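Local coordinates for protein lectin 2 (Agrocybe aegerita, PDB 4TQJ) that specifically recognises non-reducing terminal N-acetylglucosamine as a fungal sugar-binding lectin with a beta-propeller fold, at residues I5-P10 with L173-D178; L117-D122 with I132-K137; P229-D234 with R285-L290; S211-F216 with A241-C246. The protein carries 1 engineered substitution. All coordinates share one frame; numbering follows the deposited sequence.

Contact 1. Residues I5-P10 with L173-D178; sequences ITQDLP and LRFLAD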
loop_
_atom_site.group_PDB
_atom_site.type_symbol
_atom_site.label_atom_id
_atom_site.label_comp_id
_atom_site.label_asym_id
_atom_site.label_seq_id
_atom_site.Cartn_x
_atom_site.Cartn_y
_atom_site.Cartn_z
ATOM N N ILE A 5 -17.505 -3.244 12.236
ATOM C CA ILE A 5 -16.695 -3.262 13.443
ATOM C C ILE A 5 -17.399 -4.105 14.490
ATOM O O ILE A 5 -18.531 -3.797 14.859
ATOM C CB ILE A 5 -16.504 -1.837 13.964
ATOM C CG1 ILE A 5 -15.638 -1.056 12.975
ATOM C CG2 ILE A 5 -15.880 -1.836 15.355
ATOM C CD1 ILE A 5 -15.525 0.397 13.301
ATOM N N THR A 6 -16.746 -5.173 14.940
ATOM C CA THR A 6 -17.325 -6.072 15.946
ATOM C C THR A 6 -16.443 -6.089 17.186
ATOM O O THR A 6 -15.354 -5.532 17.175
ATOM C CB THR A 6 -17.519 -7.543 15.423
ATOM O OG1 THR A 6 -16.251 -8.200 15.305
ATOM C CG2 THR A 6 -18.240 -7.575 14.087
ATOM N N GLN A 7 -16.919 -6.707 18.262
ATOM C CA GLN A 7 -16.113 -6.845 19.470
ATOM C C GLN A 7 -14.875 -7.705 19.219
ATOM O O GLN A 7 -13.780 -7.380 19.672
ATOM C CB GLN A 7 -16.955 -7.432 20.611
ATOM C CG GLN A 7 -18.164 -6.573 20.937
ATOM C CD GLN A 7 -19.039 -7.143 22.020
ATOM O OE1 GLN A 7 -20.243 -6.889 22.037
ATOM N NE2 GLN A 7 -18.448 -7.920 22.931
ATOM N N ASP A 8 -15.050 -8.801 18.488
ATOM C CA ASP A 8 -13.935 -9.704 18.211
ATOM C C ASP A 8 -12.988 -9.117 17.160
ATOM O O ASP A 8 -11.778 -9.321 17.203
ATOM C CB ASP A 8 -14.461 -11.062 17.736
ATOM C CG ASP A 8 -15.095 -11.863 18.858
ATOM O OD1 ASP A 8 -14.800 -11.574 20.037
ATOM O OD2 ASP A 8 -15.893 -12.781 18.569
ATOM N N LEU A 9 -13.556 -8.398 16.209
ATOM C CA LEU A 9 -12.770 -7.800 15.130
ATOM C C LEU A 9 -13.073 -6.317 15.058
ATOM O O LEU A 9 -13.827 -5.871 14.204
ATOM C CB LEU A 9 -13.096 -8.491 13.803
ATOM C CG LEU A 9 -12.597 -9.931 13.712
ATOM C CD1 LEU A 9 -13.198 -10.659 12.504
ATOM C CD2 LEU A 9 -11.075 -9.959 13.655
ATOM N N PRO A 10 -12.508 -5.544 15.989
ATOM C CA PRO A 10 -12.773 -4.107 16.015
ATOM C C PRO A 10 -12.102 -3.341 14.868
ATOM O O PRO A 10 -12.470 -2.185 14.612
ATOM C CB PRO A 10 -12.186 -3.685 17.365
ATOM C CG PRO A 10 -11.116 -4.677 17.612
ATOM C CD PRO A 10 -11.683 -5.970 17.131
ATOM N N LEU A 173 -24.283 -8.179 22.476
ATOM C CA LEU A 173 -23.285 -7.819 21.478
ATOM C C LEU A 173 -23.547 -6.419 20.949
ATOM O O LEU A 173 -24.688 -6.048 20.700
ATOM C CB LEU A 173 -23.321 -8.799 20.306
ATOM C CG LEU A 173 -23.037 -10.264 20.673
ATOM C CD1 LEU A 173 -23.484 -11.168 19.541
ATOM C CD2 LEU A 173 -21.548 -10.463 20.991
ATOM N N ARG A 174 -22.485 -5.643 20.762
ATOM C CA ARG A 174 -22.644 -4.306 20.224
ATOM C C ARG A 174 -21.638 -4.074 19.111
ATOM O O ARG A 174 -20.438 -4.098 19.345
ATOM C CB ARG A 174 -22.513 -3.256 21.335
ATOM C CG ARG A 174 -23.784 -3.146 22.214
ATOM C CD ARG A 174 -23.480 -2.505 23.569
ATOM N NE ARG A 174 -22.641 -3.388 24.376
ATOM C CZ ARG A 174 -22.147 -3.086 25.575
ATOM N NH1 ARG A 174 -22.392 -1.909 26.134
ATOM N NH2 ARG A 174 -21.389 -3.967 26.208
ATOM N N PHE A 175 -22.153 -3.857 17.904
ATOM C CA PHE A 175 -21.325 -3.727 16.709
ATOM C C PHE A 175 -21.634 -2.405 16.008
ATOM O O PHE A 175 -22.613 -1.740 16.323
ATOM C CB PHE A 175 -21.612 -4.863 15.714
ATOM C CG PHE A 175 -21.400 -6.258 16.251
ATOM C CD1 PHE A 175 -22.065 -7.331 15.658
ATOM C CD2 PHE A 175 -20.521 -6.517 17.288
ATOM C CE1 PHE A 175 -21.879 -8.626 16.104
ATOM C CE2 PHE A 175 -20.327 -7.815 17.740
ATOM C CZ PHE A 175 -21.009 -8.871 17.140
ATOM N N LEU A 176 -20.810 -2.045 15.034
ATOM C CA LEU A 176 -21.072 -0.886 14.197
ATOM C C LEU A 176 -21.086 -1.380 12.759
ATOM O O LEU A 176 -20.202 -2.109 12.354
ATOM C CB LEU A 176 -19.992 0.172 14.377
ATOM C CG LEU A 176 -19.773 0.752 15.780
ATOM C CD1 LEU A 176 -18.493 1.609 15.805
ATOM C CD2 LEU A 176 -20.996 1.539 16.243
ATOM N N ALA A 177 -22.114 -1.014 12.007
ATOM C CA ALA A 177 -22.239 -1.440 10.622
ATOM C C ALA A 177 -23.254 -0.558 9.930
ATOM O O ALA A 177 -24.154 -0.035 10.565
ATOM C CB ALA A 177 -22.679 -2.900 10.552
ATOM N N ASP A 178 -23.121 -0.402 8.623
ATOM C CA ASP A 178 -24.139 0.313 7.878
ATOM C C ASP A 178 -25.275 -0.638 7.546
ATOM O O ASP A 178 -25.136 -1.493 6.667
ATOM C CB ASP A 178 -23.567 0.904 6.590
ATOM C CG ASP A 178 -24.565 1.788 5.877
ATOM O OD1 ASP A 178 -25.632 2.059 6.463
ATOM O OD2 ASP A 178 -24.288 2.207 4.739
HETATM O O HOH W 1 -21.748 -6.201 24.342
#
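The short edge strand 4-5 is added to a beta-propeller blade through I5, which pairs with the blade's first strand, 173-177; T6 and Q7 follow in the loop. I5 and L176 form an antiparallel hydrogen-bonded pair: I5 N donates to L176 O at 2.9 Å, and L176 N returns a nearly straight bond to I5 O (169° at the hydrogen). Their side chains lie alongside each other on one face of the sheet, pointing the same way, with I5 CB 4.0 Å from L176 CB.

Beyond this pair the regular strand gives way to side-chain contacts. T6 CB sits over one face of the F175 ring, offset toward the rim, in a CH-pi contact 3.9 Å from the centroid. T6 OG1 lies between its own backbone N and carbonyl carbon (chi1 72°), where it accepts a hydrogen bond from L9 N in an ST motif at the turn.

Past the end of the pairing, the Q7 side chain reaches the backbone of strand 173-177. Its chain is extended beyond CG, and OE1 accepts from R174 N at 2.9 Å, with the donor in the plane of the amide. A water that also donates to OE1, 2.8 Å from Q7 OE1, accepts in turn from R174 NH2, so this one oxygen receives two bonds. R174 NH1 is held by F160 O.

Strand 173-177 continues its sheet through 186-190 on its other side. The side chains of I5 and Q7 lean on Y119 of strand 117-121, and F175 rests against V232 of strand 230-233, so the added strand lies near the propeller axis between two further blades.

Contact 2. Residues L117-D122 with I132-K137; sequences LRYLAD and IGFGEK
Y119 pairs with I132 in the beta hairpin of strands 117-121 and 130-134, the first two strands of a four-stranded propeller blade. The pair is hydrogen-bonded on both sides: Y119 N reaches I132 O at 2.8 Å, nearly along the C=O axis, while I132 N approaches Y119 O tilted 30° from the carbonyl plane.

From the backbone outward, Y119 CB first meets I132 CG2 at 3.8 Å. CG lies beside the backbone N and anti to the carbonyl carbon (chi1 -66°), and the ring beyond it crosses F134 obliquely. Y119 CD2 is at the edge of the F134 ring, in its plane, and Y119 CE2 comes to 3.7 Å from F134 CE2. The two ring planes stand 76° apart. At the tip, the hydroxyl OH leaves the hairpin and is hydrogen-bonded to R174 O of the next blade.

On the same face, L117 packs against F134, a second hydrogen-bonded pair in which F134 N donates to L117 O at 2.7 Å. Between the two pairs, R118 and G133 form a non-hydrogen-bonded antiparallel pair, R118 CA 4.2 Å from G133 CA. G133 CA makes a bent CA-H...O contact, 3.3 Å from L117 O.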
loop_
_atom_site.group_PDB
_atom_site.type_symbol
_atom_site.label_atom_id
_atom_site.label_comp_id
_atom_site.label_asym_id
_atom_site.label_seq_id
_atom_site.Cartn_x
_atom_site.Cartn_y
_atom_site.Cartn_z
ATOM N N LEU A 117 -16.812 -1.124 25.819
ATOM C CA LEU A 117 -16.193 -1.319 24.512
ATOM C C LEU A 117 -15.686 0.019 24.012
ATOM O O LEU A 117 -16.385 1.016 24.126
ATOM C CB LEU A 117 -17.221 -1.846 23.508
ATOM C CG LEU A 117 -17.848 -3.189 23.880
ATOM C CD1 LEU A 117 -19.140 -3.435 23.099
ATOM C CD2 LEU A 117 -16.830 -4.293 23.645
ATOM N N ARG A 118 -14.486 0.031 23.441
ATOM C CA ARG A 118 -13.935 1.219 22.808
ATOM C C ARG A 118 -13.511 0.896 21.384
ATOM O O ARG A 118 -12.746 -0.033 21.161
ATOM C CB ARG A 118 -12.758 1.770 23.628
ATOM C CG ARG A 118 -13.211 2.598 24.836
ATOM C CD ARG A 118 -12.147 2.695 25.943
ATOM N NE ARG A 118 -11.930 1.423 26.624
ATOM C CZ ARG A 118 -11.031 1.234 27.587
ATOM N NH1 ARG A 118 -10.281 2.242 27.999
ATOM N NH2 ARG A 118 -10.891 0.039 28.152
ATOM N N TYR A 119 -14.023 1.666 20.430
ATOM C CA TYR A 119 -13.764 1.460 19.005
ATOM C C TYR A 119 -13.239 2.738 18.379
ATOM O O TYR A 119 -13.413 3.827 18.927
ATOM C CB TYR A 119 -15.059 1.130 18.269
ATOM C CG TYR A 119 -15.738 -0.178 18.624
ATOM C CD1 TYR A 119 -15.011 -1.328 18.888
ATOM C CD2 TYR A 119 -17.124 -0.261 18.653
ATOM C CE1 TYR A 119 -15.659 -2.530 19.200
ATOM C CE2 TYR A 119 -17.770 -1.445 18.952
ATOM C CZ TYR A 119 -17.041 -2.573 19.230
ATOM O OH TYR A 119 -17.700 -3.753 19.508
ATOM N N LEU A 120 -12.621 2.599 17.214
ATOM C CA LEU A 120 -12.237 3.738 16.385
ATOM C C LEU A 120 -12.924 3.606 15.041
ATOM O O LEU A 120 -12.816 2.570 14.389
ATOM C CB LEU A 120 -10.725 3.759 16.180
ATOM C CG LEU A 120 -9.946 3.936 17.478
ATOM C CD1 LEU A 120 -8.506 3.430 17.345
ATOM C CD2 LEU A 120 -10.007 5.385 17.939
ATOM N N ALA A 121 -13.628 4.653 14.625
ATOM C CA ALA A 121 -14.440 4.577 13.414
ATOM C C ALA A 121 -14.748 5.957 12.832
ATOM O O ALA A 121 -14.986 6.913 13.562
ATOM C CB ALA A 121 -15.744 3.827 13.708
ATOM N N ASP A 122 -14.757 6.035 11.508
ATOM C CA ASP A 122 -15.105 7.257 10.789
ATOM C C ASP A 122 -16.618 7.380 10.683
ATOM O O ASP A 122 -17.186 7.245 9.608
ATOM C CB ASP A 122 -14.480 7.223 9.398
ATOM C CG ASP A 122 -14.707 8.508 8.611
ATOM O OD1 ASP A 122 -15.184 9.511 9.189
ATOM O OD2 ASP A 122 -14.386 8.501 7.406
ATOM N N ILE A 132 -15.210 6.207 19.557
ATOM C CA ILE A 132 -16.547 5.863 20.010
ATOM C C ILE A 132 -16.469 4.791 21.075
ATOM O O ILE A 132 -15.901 3.721 20.863
ATOM C CB ILE A 132 -17.480 5.465 18.828
ATOM C CG1 ILE A 132 -18.836 4.962 19.328
ATOM C CG2 ILE A 132 -16.835 4.444 17.926
ATOM C CD1 ILE A 132 -19.891 4.993 18.218
ATOM N N GLY A 133 -17.021 5.089 22.241
ATOM C CA GLY A 133 -16.951 4.153 23.344
ATOM C C GLY A 133 -18.316 3.837 23.898
ATOM O O GLY A 133 -19.140 4.724 24.082
ATOM N N PHE A 134 -18.559 2.560 24.148
ATOM C CA PHE A 134 -19.802 2.131 24.776
ATOM C C PHE A 134 -19.545 2.076 26.272
ATOM O O PHE A 134 -19.054 1.077 26.789
ATOM C CB PHE A 134 -20.239 0.769 24.231
ATOM C CG PHE A 134 -20.752 0.823 22.803
ATOM C CD1 PHE A 134 -22.107 0.998 22.544
ATOM C CD2 PHE A 134 -19.880 0.715 21.725
ATOM C CE1 PHE A 134 -22.588 1.062 21.228
ATOM C CE2 PHE A 134 -20.358 0.775 20.404
ATOM C CZ PHE A 134 -21.703 0.944 20.159
ATOM N N GLY A 135 -19.863 3.175 26.952
ATOM C CA GLY A 135 -19.501 3.336 28.348
ATOM C C GLY A 135 -20.624 3.086 29.339
ATOM O O GLY A 135 -21.502 2.253 29.108
ATOM N N GLU A 136 -20.590 3.817 30.449
ATOM C CA GLU A 136 -21.537 3.592 31.528
ATOM C C GLU A 136 -22.904 4.157 31.175
ATOM O O GLU A 136 -23.893 3.417 31.107
ATOM C CB GLU A 136 -20.994 4.180 32.839
ATOM C CG GLU A 136 -21.636 3.625 34.095
ATOM C CD GLU A 136 -21.140 2.237 34.486
ATOM O OE1 GLU A 136 -20.176 1.716 33.874
ATOM O OE2 GLU A 136 -21.733 1.659 35.425
ATOM N N LYS A 137 -22.960 5.457 30.910
ATOM C CA LYS A 137 -24.230 6.131 30.667
ATOM C C LYS A 137 -24.687 6.049 29.210
ATOM O O LYS A 137 -25.740 6.561 28.846
ATOM C CB LYS A 137 -24.149 7.600 31.102
ATOM C CG LYS A 137 -23.812 7.827 32.565
ATOM C CD LYS A 137 -23.879 9.329 32.873
ATOM C CE LYS A 137 -23.069 9.715 34.111
ATOM N NZ LYS A 137 -23.595 9.107 35.365
#

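Contact 3. Residues P229-D234 with R285-L290; sequences PRFVAD and RFIADL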
loop_
_atom_site.group_PDB
_atom_site.type_symbol
_atom_site.label_atom_id
_atom_site.label_comp_id
_atom_site.label_asym_id
_atom_site.label_seq_id
_atom_site.Cartn_x
_atom_site.Cartn_y
_atom_site.Cartn_z
ATOM N N PRO A 229 -22.011 -17.711 18.106
ATOM C CA PRO A 229 -21.459 -16.487 17.515
ATOM C C PRO A 229 -22.437 -15.808 16.554
ATOM O O PRO A 229 -23.140 -16.493 15.816
ATOM C CB PRO A 229 -20.216 -16.986 16.759
ATOM C CG PRO A 229 -20.390 -18.476 16.635
ATOM C CD PRO A 229 -21.162 -18.888 17.844
ATOM N N ARG A 230 -22.488 -14.480 16.593
ATOM C CA ARG A 230 -23.320 -13.707 15.674
ATOM C C ARG A 230 -22.490 -12.646 14.971
ATOM O O ARG A 230 -21.569 -12.068 15.558
ATOM C CB ARG A 230 -24.490 -13.053 16.405
ATOM C CG ARG A 230 -25.653 -14.021 16.666
ATOM C CD ARG A 230 -26.280 -13.744 18.031
ATOM N NE ARG A 230 -25.452 -14.281 19.113
ATOM C CZ ARG A 230 -25.559 -13.930 20.394
ATOM N NH1 ARG A 230 -26.462 -13.023 20.772
ATOM N NH2 ARG A 230 -24.756 -14.478 21.299
ATOM N N PHE A 231 -22.857 -12.372 13.726
ATOM C CA PHE A 231 -22.094 -11.474 12.875
ATOM C C PHE A 231 -22.990 -10.520 12.106
ATOM O O PHE A 231 -24.153 -10.823 11.822
ATOM C CB PHE A 231 -21.302 -12.284 11.846
ATOM C CG PHE A 231 -20.541 -13.432 12.422
ATOM C CD1 PHE A 231 -19.222 -13.273 12.824
ATOM C CD2 PHE A 231 -21.135 -14.672 12.557
ATOM C CE1 PHE A 231 -18.502 -14.335 13.349
ATOM C CE2 PHE A 231 -20.427 -15.750 13.088
ATOM C CZ PHE A 231 -19.099 -15.579 13.478
ATOM N N VAL A 232 -22.432 -9.379 11.729
ATOM C CA VAL A 232 -23.091 -8.512 10.758
ATOM C C VAL A 232 -22.218 -8.420 9.519
ATOM O O VAL A 232 -21.008 -8.262 9.621
ATOM C CB VAL A 232 -23.392 -7.116 11.331
ATOM C CG1 VAL A 232 -24.501 -7.221 12.364
ATOM C CG2 VAL A 232 -22.141 -6.525 11.950
ATOM N N ALA A 233 -22.823 -8.537 8.347
ATOM C CA ALA A 233 -22.033 -8.660 7.131
ATOM C C ALA A 233 -22.960 -8.598 5.947
ATOM O O ALA A 233 -24.089 -9.059 6.031
ATOM C CB ALA A 233 -21.267 -9.992 7.133
ATOM N N ASP A 234 -22.494 -8.025 4.843
ATOM C CA ASP A 234 -23.293 -7.995 3.637
ATOM C C ASP A 234 -23.302 -9.367 2.989
ATOM O O ASP A 234 -22.269 -9.829 2.505
ATOM C CB ASP A 234 -22.741 -6.978 2.648
ATOM C CG ASP A 234 -23.665 -6.759 1.480
ATOM O OD1 ASP A 234 -24.763 -7.366 1.480
ATOM O OD2 ASP A 234 -23.310 -5.964 0.581
ATOM N N ARG A 285 -15.255 -19.425 14.182
ATOM C CA ARG A 285 -16.034 -19.210 12.964
ATOM C C ARG A 285 -15.939 -17.755 12.463
ATOM O O ARG A 285 -15.736 -16.833 13.251
ATOM C CB ARG A 285 -17.474 -19.670 13.165
ATOM C CG ARG A 285 -17.660 -21.207 12.984
ATOM C CD ARG A 285 -18.674 -21.814 13.959
ATOM N NE ARG A 285 -18.234 -21.716 15.357
ATOM C CZ ARG A 285 -19.024 -21.957 16.409
ATOM N NH1 ARG A 285 -20.295 -22.324 16.230
ATOM N NH2 ARG A 285 -18.551 -21.828 17.637
ATOM N N PHE A 286 -16.054 -17.562 11.150
ATOM C CA PHE A 286 -15.905 -16.232 10.547
ATOM C C PHE A 286 -16.853 -16.081 9.361
ATOM O O PHE A 286 -17.247 -17.066 8.731
ATOM C CB PHE A 286 -14.480 -16.004 10.001
ATOM C CG PHE A 286 -13.378 -16.166 11.014
ATOM C CD1 PHE A 286 -12.751 -15.055 11.561
ATOM C CD2 PHE A 286 -12.934 -17.432 11.386
ATOM C CE1 PHE A 286 -11.712 -15.203 12.495
ATOM C CE2 PHE A 286 -11.920 -17.591 12.301
ATOM C CZ PHE A 286 -11.300 -16.472 12.862
ATOM N N ILE A 287 -17.200 -14.839 9.053
ATOM C CA ILE A 287 -17.834 -14.523 7.789
ATOM C C ILE A 287 -16.788 -13.731 7.021
ATOM O O ILE A 287 -16.232 -12.766 7.543
ATOM C CB ILE A 287 -19.090 -13.648 7.956
ATOM C CG1 ILE A 287 -20.101 -14.309 8.907
ATOM C CG2 ILE A 287 -19.710 -13.359 6.583
ATOM C CD1 ILE A 287 -20.430 -15.753 8.535
ATOM N N ALA A 288 -16.498 -14.153 5.805
ATOM C CA ALA A 288 -15.530 -13.449 4.967
ATOM C C ALA A 288 -15.880 -13.691 3.512
ATOM O O ALA A 288 -16.548 -14.678 3.195
ATOM C CB ALA A 288 -14.119 -13.937 5.263
ATOM N N ASP A 289 -15.447 -12.797 2.621
ATOM C CA ASP A 289 -15.747 -12.974 1.201
ATOM C C ASP A 289 -14.715 -13.880 0.554
ATOM O O ASP A 289 -13.586 -13.461 0.300
ATOM C CB ASP A 289 -15.807 -11.628 0.458
ATOM C CG ASP A 289 -16.222 -11.793 -0.999
ATOM O OD1 ASP A 289 -16.441 -12.945 -1.421
ATOM O OD2 ASP A 289 -16.336 -10.784 -1.718
ATOM N N LEU A 290 -15.090 -15.131 0.304
ATOM C CA LEU A 290 -14.128 -16.091 -0.226
ATOM C C LEU A 290 -14.192 -16.202 -1.744
ATOM O O LEU A 290 -13.458 -16.983 -2.325
ATOM C CB LEU A 290 -14.299 -17.476 0.417
ATOM C CG LEU A 290 -13.455 -17.776 1.662
ATOM C CD1 LEU A 290 -13.732 -16.790 2.805
ATOM C CD2 LEU A 290 -13.702 -19.212 2.129
#
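The guanidinium of R285, which P229 covers across the contact, is held by two backbone carbonyls: NE donates to H283 O and NH1 to F272 O. The arginine chain is bent at chi2 and chi3; P229 CG lies over the centre of one guanidinium face, 3.7 Å from R285 CZ. The proline ring and the arginine side chain meet at about a right angle. No hydrogen bond links the two segments, and the whole contact is made by packing.

F231 is the middle element. Its ring takes I287 CG1 over one face in a CH-pi contact 4.1 Å from the centroid and 28° off the normal, the nearest ring atom being F231 CG, at 3.6 Å from I287 CG1. The far end of the ring reaches backbone, with F231 CZ 3.6 Å from R285 O. I287 divides its branches between two partners. CG2, the branch anti to the backbone N, turns to A233, and I287 CG2 lies 3.8 Å from A233 CB.

The strands run almost parallel, 8° apart, with axes 8.1 Å from each other, too far for backbone pairing. Each bonds instead to the second strand of its own sheet, 230-233 to 242-246 and 285-288 to 297-301. Such side-chain packing between the innermost strands of successive blades is characteristic of the beta-propeller.

Contact 4. Residues S211-F216 with A241-C246; sequences SVIDNF and ADIIGC
Ring contact dominates where I243 meets F216. The methyl I243 CG2 stands over one face of the F216 ring in a CH-pi contact, 3.8 Å from the centroid and only 14° off the normal, displaced toward the rim so that F216 CE2 is the nearest atom at 3.7 Å from I243 CG2. The other part of the ring reaches the backbone of strand 242-246, where F216 CE1 is 3.9 Å from the amide G245 N, of a glycine.

The purely aliphatic contact joins I213 and I243 tip to tip: I213 CD1 is 3.6 Å from I243 CD1. Both chains extend at chi2 (165° in I213), which carries the two methyls out to meet. Strand 210-213 is the outermost of one propeller blade and 242-246 the second of the next, so these side chains pack between consecutive sheets. I213 lies in a classic beta bulge, V212 and I213 both facing V195.

Hydrogen bonds hold the chain around F216, none of them crossing between the two segments. N215 OD1 accepts from F216 N at 2.9 Å and also from W223 NE1. F216 O in turn receives NH1 of R230, on strand 230-233, while the F216 ring also meets that of W223.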
loop_
_atom_site.group_PDB
_atom_site.type_symbol
_atom_site.label_atom_id
_atom_site.label_comp_id
_atom_site.label_asym_id
_atom_site.label_seq_id
_atom_site.Cartn_x
_atom_site.Cartn_y
_atom_site.Cartn_z
ATOM N N SER A 211 -36.177 -1.576 17.875
ATOM C CA SER A 211 -36.095 -3.018 17.730
ATOM C C SER A 211 -36.320 -3.408 16.278
ATOM O O SER A 211 -37.232 -2.890 15.640
ATOM C CB SER A 211 -37.142 -3.708 18.620
ATOM O OG SER A 211 -37.176 -5.104 18.359
ATOM N N VAL A 212 -35.510 -4.330 15.759
ATOM C CA VAL A 212 -35.665 -4.764 14.374
ATOM C C VAL A 212 -35.831 -6.273 14.175
ATOM O O VAL A 212 -36.330 -6.695 13.137
ATOM C CB VAL A 212 -34.496 -4.297 13.481
ATOM C CG1 VAL A 212 -34.464 -2.770 13.392
ATOM C CG2 VAL A 212 -33.175 -4.875 13.998
ATOM N N ILE A 213 -35.378 -7.075 15.132
ATOM C CA ILE A 213 -35.547 -8.531 15.059
ATOM C C ILE A 213 -35.807 -9.076 16.453
ATOM O O ILE A 213 -35.175 -8.644 17.422
ATOM C CB ILE A 213 -34.304 -9.256 14.481
ATOM C CG1 ILE A 213 -33.841 -8.633 13.162
ATOM C CG2 ILE A 213 -34.587 -10.752 14.275
ATOM C CD1 ILE A 213 -32.442 -9.060 12.769
ATOM N N ASP A 214 -36.742 -10.018 16.559
ATOM C CA ASP A 214 -37.039 -10.647 17.842
ATOM C C ASP A 214 -36.380 -12.016 17.872
ATOM O O ASP A 214 -37.056 -13.049 17.922
ATOM C CB ASP A 214 -38.555 -10.780 18.056
ATOM C CG ASP A 214 -39.271 -9.439 18.045
ATOM O OD1 ASP A 214 -38.626 -8.404 18.307
ATOM O OD2 ASP A 214 -40.490 -9.419 17.778
ATOM N N ASN A 215 -35.053 -12.007 17.812
ATOM C CA ASN A 215 -34.251 -13.213 17.649
ATOM C C ASN A 215 -32.761 -12.843 17.776
ATOM O O ASN A 215 -32.418 -11.677 18.014
ATOM C CB ASN A 215 -34.549 -13.887 16.297
ATOM C CG ASN A 215 -34.528 -15.419 16.379
ATOM O OD1 ASN A 215 -33.730 -16.006 17.109
ATOM N ND2 ASN A 215 -35.414 -16.069 15.617
ATOM N N PHE A 216 -31.891 -13.839 17.647
ATOM C CA PHE A 216 -30.457 -13.650 17.811
ATOM C C PHE A 216 -30.059 -13.115 19.192
ATOM O O PHE A 216 -28.969 -12.570 19.356
ATOM C CB PHE A 216 -29.890 -12.728 16.716
ATOM C CG PHE A 216 -30.049 -13.267 15.322
ATOM C CD1 PHE A 216 -29.338 -14.384 14.904
ATOM C CD2 PHE A 216 -30.898 -12.648 14.419
ATOM C CE1 PHE A 216 -29.478 -14.874 13.613
ATOM C CE2 PHE A 216 -31.044 -13.131 13.131
ATOM C CZ PHE A 216 -30.343 -14.250 12.720
ATOM N N ALA A 241 -25.473 -4.230 5.693
ATOM C CA ALA A 241 -25.188 -5.368 6.558
ATOM C C ALA A 241 -26.418 -6.233 6.873
ATOM O O ALA A 241 -27.431 -5.749 7.381
ATOM C CB ALA A 241 -24.541 -4.886 7.846
ATOM N N ASP A 242 -26.306 -7.517 6.566
ATOM C CA ASP A 242 -27.285 -8.507 7.011
ATOM C C ASP A 242 -26.830 -9.134 8.317
ATOM O O ASP A 242 -25.750 -8.817 8.819
ATOM C CB ASP A 242 -27.471 -9.555 5.920
ATOM C CG ASP A 242 -27.814 -8.915 4.596
ATOM O OD1 ASP A 242 -28.980 -8.528 4.434
ATOM O OD2 ASP A 242 -26.912 -8.746 3.749
ATOM N N ILE A 243 -27.659 -10.001 8.884
ATOM C CA ILE A 243 -27.308 -10.630 10.143
ATOM C C ILE A 243 -27.270 -12.145 10.015
ATOM O O ILE A 243 -28.133 -12.747 9.382
ATOM C CB ILE A 243 -28.243 -10.190 11.268
ATOM C CG1 ILE A 243 -27.981 -8.714 11.585
ATOM C CG2 ILE A 243 -28.032 -11.035 12.501
ATOM C CD1 ILE A 243 -28.941 -8.143 12.568
ATOM N N ILE A 244 -26.235 -12.748 10.593
ATOM C CA ILE A 244 -26.083 -14.190 10.555
ATOM C C ILE A 244 -25.488 -14.669 11.865
ATOM O O ILE A 244 -24.712 -13.964 12.495
ATOM C CB ILE A 244 -25.230 -14.647 9.337
ATOM C CG1 ILE A 244 -25.071 -16.170 9.306
ATOM C CG2 ILE A 244 -23.869 -13.944 9.332
ATOM C CD1 ILE A 244 -24.584 -16.722 7.956
ATOM N N GLY A 245 -25.891 -15.859 12.295
ATOM C CA GLY A 245 -25.434 -16.393 13.559
ATOM C C GLY A 245 -25.378 -17.902 13.487
ATOM O O GLY A 245 -26.203 -18.527 12.826
ATOM N N CYS A 246 -24.395 -18.481 14.160
ATOM C CA CYS A 246 -24.265 -19.928 14.233
ATOM C C CYS A 246 -24.928 -20.411 15.517
ATOM O O CYS A 246 -24.427 -20.157 16.610
ATOM C CB CYS A 246 -22.788 -20.324 14.238
ATOM S SG CYS A 246 -21.858 -19.607 12.867
#

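Contacts 1 and 2 rest on antiparallel backbone pairing, whereas contacts 3 and 4 join separate blades by packing alone. Contact 1 lies nearest the centre of the chain and is partly buried; contact 3 is a surface contact between inner strands. Contacts 2 and 4 are farther out and both are buried; contact 2 adds aromatic and aliphatic packing to its backbone bonds, contact 4 has packing only. Segment 173-178 touches all three other contacts: L173 CD1 packs on R230 CZ of contact 3, and D178 O and A241 N of contact 4 are backbone hydrogen-bonded. Contacts 3 and 4 share a blade, strands 230-233 and 242-246 being neighbours in it. Contacts 2 and 3 are about 22 Å apart between centres and do not touch.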